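PDB 6GKE: fucose-specific lectin from Aleuria aurantia, which binds L-fucose, with strongest preference for the alpha-1,6-linked core fucose of glycoproteins, and forms homodimers. Local coordinates for residues P1-A12 with F279-L287. The protein carries 1 engineered substitution. Numbering follows the deposited sequence. Where two conformers were deposited one is given.
Sequences PTEFLYTSKIAA and FFQASGVSL. With EDO (1,2-ethanediol), chain I; EDO (1,2-ethanediol), chain B.
The F4 ring packs against L287, with CE2 3.5 Å from CB of L287, and its CD2 lies near V285 CG1. This contact closes the six-bladed beta-propeller: the N-terminal segment 1-12 leads into the first blade, and 279-287 is a hairpin of the last. Deeper in, I10 CD1 meets L287 CD1, and A12 CB touches the F279 ring.

Q281 has its CG anti to the backbone N (chi1 -179°) and the chain runs on extended, which carries the amide over one face of the F4 ring. NE2 sits above the ring centre, 3.1 Å from its plane. The amide then grips the type II turn L5-S8 with both ends. Q281 NE2 donates to L5 O (2.9 Å), and T7 N meets a lone pair of Q281 OE1 (2.8 Å). L5 O also accepts from S8 N, on the opposite face of its carbonyl plane. Water 2 links OE1 to S8 O.

Nearby, Y6 stacks on Y6 of the second subunit. At the outer edge, a cis peptide precedes V285, and water 1 bridges its N to T2 N. T2 OG1 accepts from F4 N in an ST turn and donates to V285 O at 2.6 Å, in the carbonyl plane.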
# COMPACT_ATOMS: atom_id res chain seq x y z
N PRO A 1 -10.47 -2.08 -4.53
CA PRO A 1 -9.41 -1.17 -4.12
C PRO A 1 -9.95 0.25 -3.96
O PRO A 1 -11.08 0.55 -4.35
CB PRO A 1 -8.35 -1.24 -5.23
CG PRO A 1 -9.13 -1.64 -6.45
CD PRO A 1 -10.30 -2.46 -5.93
N THR A 2 -9.12 1.12 -3.36
CA THR A 2 -9.47 2.51 -3.15
C THR A 2 -8.33 3.40 -3.63
O THR A 2 -7.30 2.90 -4.10
CB THR A 2 -9.79 2.81 -1.68
OG1 THR A 2 -8.54 2.93 -0.99
CG2 THR A 2 -10.67 1.76 -1.03
N GLU A 3 -8.52 4.71 -3.47
CA GLU A 3 -7.49 5.67 -3.86
C GLU A 3 -6.69 6.15 -2.64
O GLU A 3 -5.90 7.08 -2.76
CB GLU A 3 -8.15 6.79 -4.66
CG GLU A 3 -8.79 6.25 -5.92
CD GLU A 3 -9.57 7.27 -6.74
OE1 GLU A 3 -10.26 8.12 -6.13
OE2 GLU A 3 -9.47 7.21 -7.98
N PHE A 4 -6.86 5.49 -1.49
CA PHE A 4 -6.10 5.81 -0.27
C PHE A 4 -4.66 5.29 -0.43
O PHE A 4 -4.45 4.09 -0.57
CB PHE A 4 -6.80 5.14 0.91
CG PHE A 4 -6.38 5.50 2.32
CD1 PHE A 4 -5.51 6.55 2.63
CD2 PHE A 4 -6.93 4.79 3.37
CE1 PHE A 4 -5.21 6.84 3.95
CE2 PHE A 4 -6.62 5.08 4.68
CZ PHE A 4 -5.77 6.12 4.98
N LEU A 5 -3.68 6.19 -0.37
CA LEU A 5 -2.29 5.79 -0.49
C LEU A 5 -1.90 4.93 0.72
O LEU A 5 -2.06 5.34 1.87
CB LEU A 5 -1.43 7.05 -0.57
CG LEU A 5 0.08 6.84 -0.64
CD1 LEU A 5 0.49 6.23 -1.97
CD2 LEU A 5 0.79 8.17 -0.39
N TYR A 6 -1.33 3.76 0.45
CA TYR A 6 -0.89 2.87 1.52
C TYR A 6 0.30 3.53 2.23
O TYR A 6 1.27 3.91 1.58
CB TYR A 6 -0.51 1.49 0.99
CG TYR A 6 0.14 0.59 2.00
CD1 TYR A 6 -0.49 0.28 3.19
CD2 TYR A 6 1.39 0.04 1.76
CE1 TYR A 6 0.11 -0.57 4.12
CE2 TYR A 6 1.99 -0.81 2.66
CZ TYR A 6 1.35 -1.11 3.85
OH TYR A 6 1.96 -1.95 4.74
N THR A 7 0.20 3.62 3.56
CA THR A 7 1.15 4.31 4.47
C THR A 7 1.05 5.83 4.34
O THR A 7 1.91 6.55 4.85
CB THR A 7 2.60 3.79 4.42
OG1 THR A 7 3.30 4.23 3.25
CG2 THR A 7 2.67 2.29 4.54
N SER A 8 -0.05 6.33 3.77
CA SER A 8 -0.41 7.73 3.95
C SER A 8 -0.46 8.07 5.44
O SER A 8 -0.96 7.28 6.24
CB SER A 8 -1.77 8.00 3.35
OG SER A 8 -2.22 9.32 3.58
N LYS A 9 -0.04 9.28 5.79
CA LYS A 9 -0.36 9.80 7.09
C LYS A 9 -1.83 10.24 7.09
O LYS A 9 -2.49 10.31 6.06
CB LYS A 9 0.61 10.91 7.50
CG LYS A 9 1.99 10.40 7.89
CD LYS A 9 2.86 9.93 6.73
CE LYS A 9 4.31 9.80 7.16
NZ LYS A 9 5.18 9.31 6.06
N ILE A 10 -2.34 10.49 8.30
CA ILE A 10 -3.73 10.84 8.52
C ILE A 10 -3.76 12.04 9.46
O ILE A 10 -2.95 12.13 10.37
CB ILE A 10 -4.54 9.66 9.10
CG1 ILE A 10 -4.33 8.37 8.30
CG2 ILE A 10 -6.01 10.01 9.22
CD1 ILE A 10 -4.89 7.14 8.98
N ALA A 11 -4.73 12.94 9.28
CA ALA A 11 -4.99 14.01 10.26
C ALA A 11 -6.50 14.13 10.43
O ALA A 11 -7.24 13.90 9.49
CB ALA A 11 -4.38 15.32 9.82
N ALA A 12 -6.94 14.51 11.63
CA ALA A 12 -8.36 14.54 11.91
C ALA A 12 -8.69 15.67 12.89
O ALA A 12 -7.91 15.98 13.78
CB ALA A 12 -8.81 13.22 12.48
N PHE A 279 -8.42 7.11 14.06
CA PHE A 279 -8.39 6.59 12.69
C PHE A 279 -7.17 5.71 12.47
O PHE A 279 -6.10 5.96 13.03
CB PHE A 279 -8.38 7.75 11.70
CG PHE A 279 -9.63 8.59 11.79
CD1 PHE A 279 -10.74 8.25 11.04
CD2 PHE A 279 -9.71 9.66 12.67
CE1 PHE A 279 -11.91 8.99 11.14
CE2 PHE A 279 -10.89 10.39 12.77
CZ PHE A 279 -11.99 10.05 12.02
N PHE A 280 -7.35 4.70 11.61
CA PHE A 280 -6.27 3.80 11.22
C PHE A 280 -6.51 3.32 9.79
O PHE A 280 -7.57 3.53 9.20
CB PHE A 280 -6.14 2.64 12.22
CG PHE A 280 -7.30 1.68 12.30
CD1 PHE A 280 -8.37 1.91 13.16
CD2 PHE A 280 -7.29 0.50 11.56
CE1 PHE A 280 -9.41 1.00 13.26
CE2 PHE A 280 -8.33 -0.41 11.66
CZ PHE A 280 -9.39 -0.16 12.51
N GLN A 281 -5.47 2.69 9.23
CA GLN A 281 -5.51 2.22 7.85
C GLN A 281 -5.43 0.69 7.83
O GLN A 281 -4.54 0.10 8.43
CB GLN A 281 -4.37 2.84 7.04
CG GLN A 281 -4.37 2.42 5.58
CD GLN A 281 -3.29 3.13 4.79
OE1 GLN A 281 -2.10 3.00 5.09
NE2 GLN A 281 -3.68 3.90 3.79
N ALA A 282 -6.37 0.08 7.10
CA ALA A 282 -6.55 -1.36 7.07
C ALA A 282 -6.61 -1.85 5.62
O ALA A 282 -6.59 -1.07 4.67
CB ALA A 282 -7.81 -1.73 7.80
N SER A 283 -6.70 -3.17 5.45
CA SER A 283 -6.87 -3.77 4.14
C SER A 283 -8.07 -3.13 3.44
O SER A 283 -9.06 -2.77 4.08
CB SER A 283 -7.02 -5.26 4.23
OG SER A 283 -8.23 -5.60 4.90
N GLY A 284 -7.97 -2.98 2.12
CA GLY A 284 -9.03 -2.34 1.36
C GLY A 284 -8.52 -1.66 0.09
O GLY A 284 -8.96 -2.00 -1.00
N VAL A 285 -7.60 -0.69 0.19
CA VAL A 285 -7.04 -0.09 1.40
C VAL A 285 -8.07 0.86 2.01
O VAL A 285 -8.53 1.78 1.34
CB VAL A 285 -5.73 0.64 1.05
CG1 VAL A 285 -5.21 1.49 2.20
CG2 VAL A 285 -4.65 -0.32 0.57
N SER A 286 -8.40 0.66 3.29
CA SER A 286 -9.53 1.35 3.90
C SER A 286 -9.08 2.27 5.04
O SER A 286 -8.08 2.03 5.72
CB SER A 286 -10.58 0.38 4.36
OG SER A 286 -10.06 -0.52 5.33
N LEU A 287 -9.88 3.33 5.22
CA LEU A 287 -9.76 4.25 6.35
C LEU A 287 -10.85 3.88 7.35
O LEU A 287 -12.04 3.99 7.06
CB LEU A 287 -9.91 5.68 5.82
CG LEU A 287 -9.84 6.80 6.85
CD1 LEU A 287 -8.59 6.71 7.72
CD2 LEU A 287 -9.89 8.15 6.15
C1 EDO I . -2.30 0.94 -2.68
O1 EDO I . -2.98 -0.16 -2.08
C2 EDO I . -2.16 2.28 -1.95
O2 EDO I . -0.86 2.91 -2.20
C1 EDO B . 2.03 2.82 -1.16
O1 EDO B . 2.83 2.28 -0.10
C2 EDO B . 1.85 2.05 -2.46
O2 EDO B . 0.49 2.18 -3.01
O HOH W 1 -6.61 -0.03 -2.39
O HOH W 2 -1.16 4.72 7.17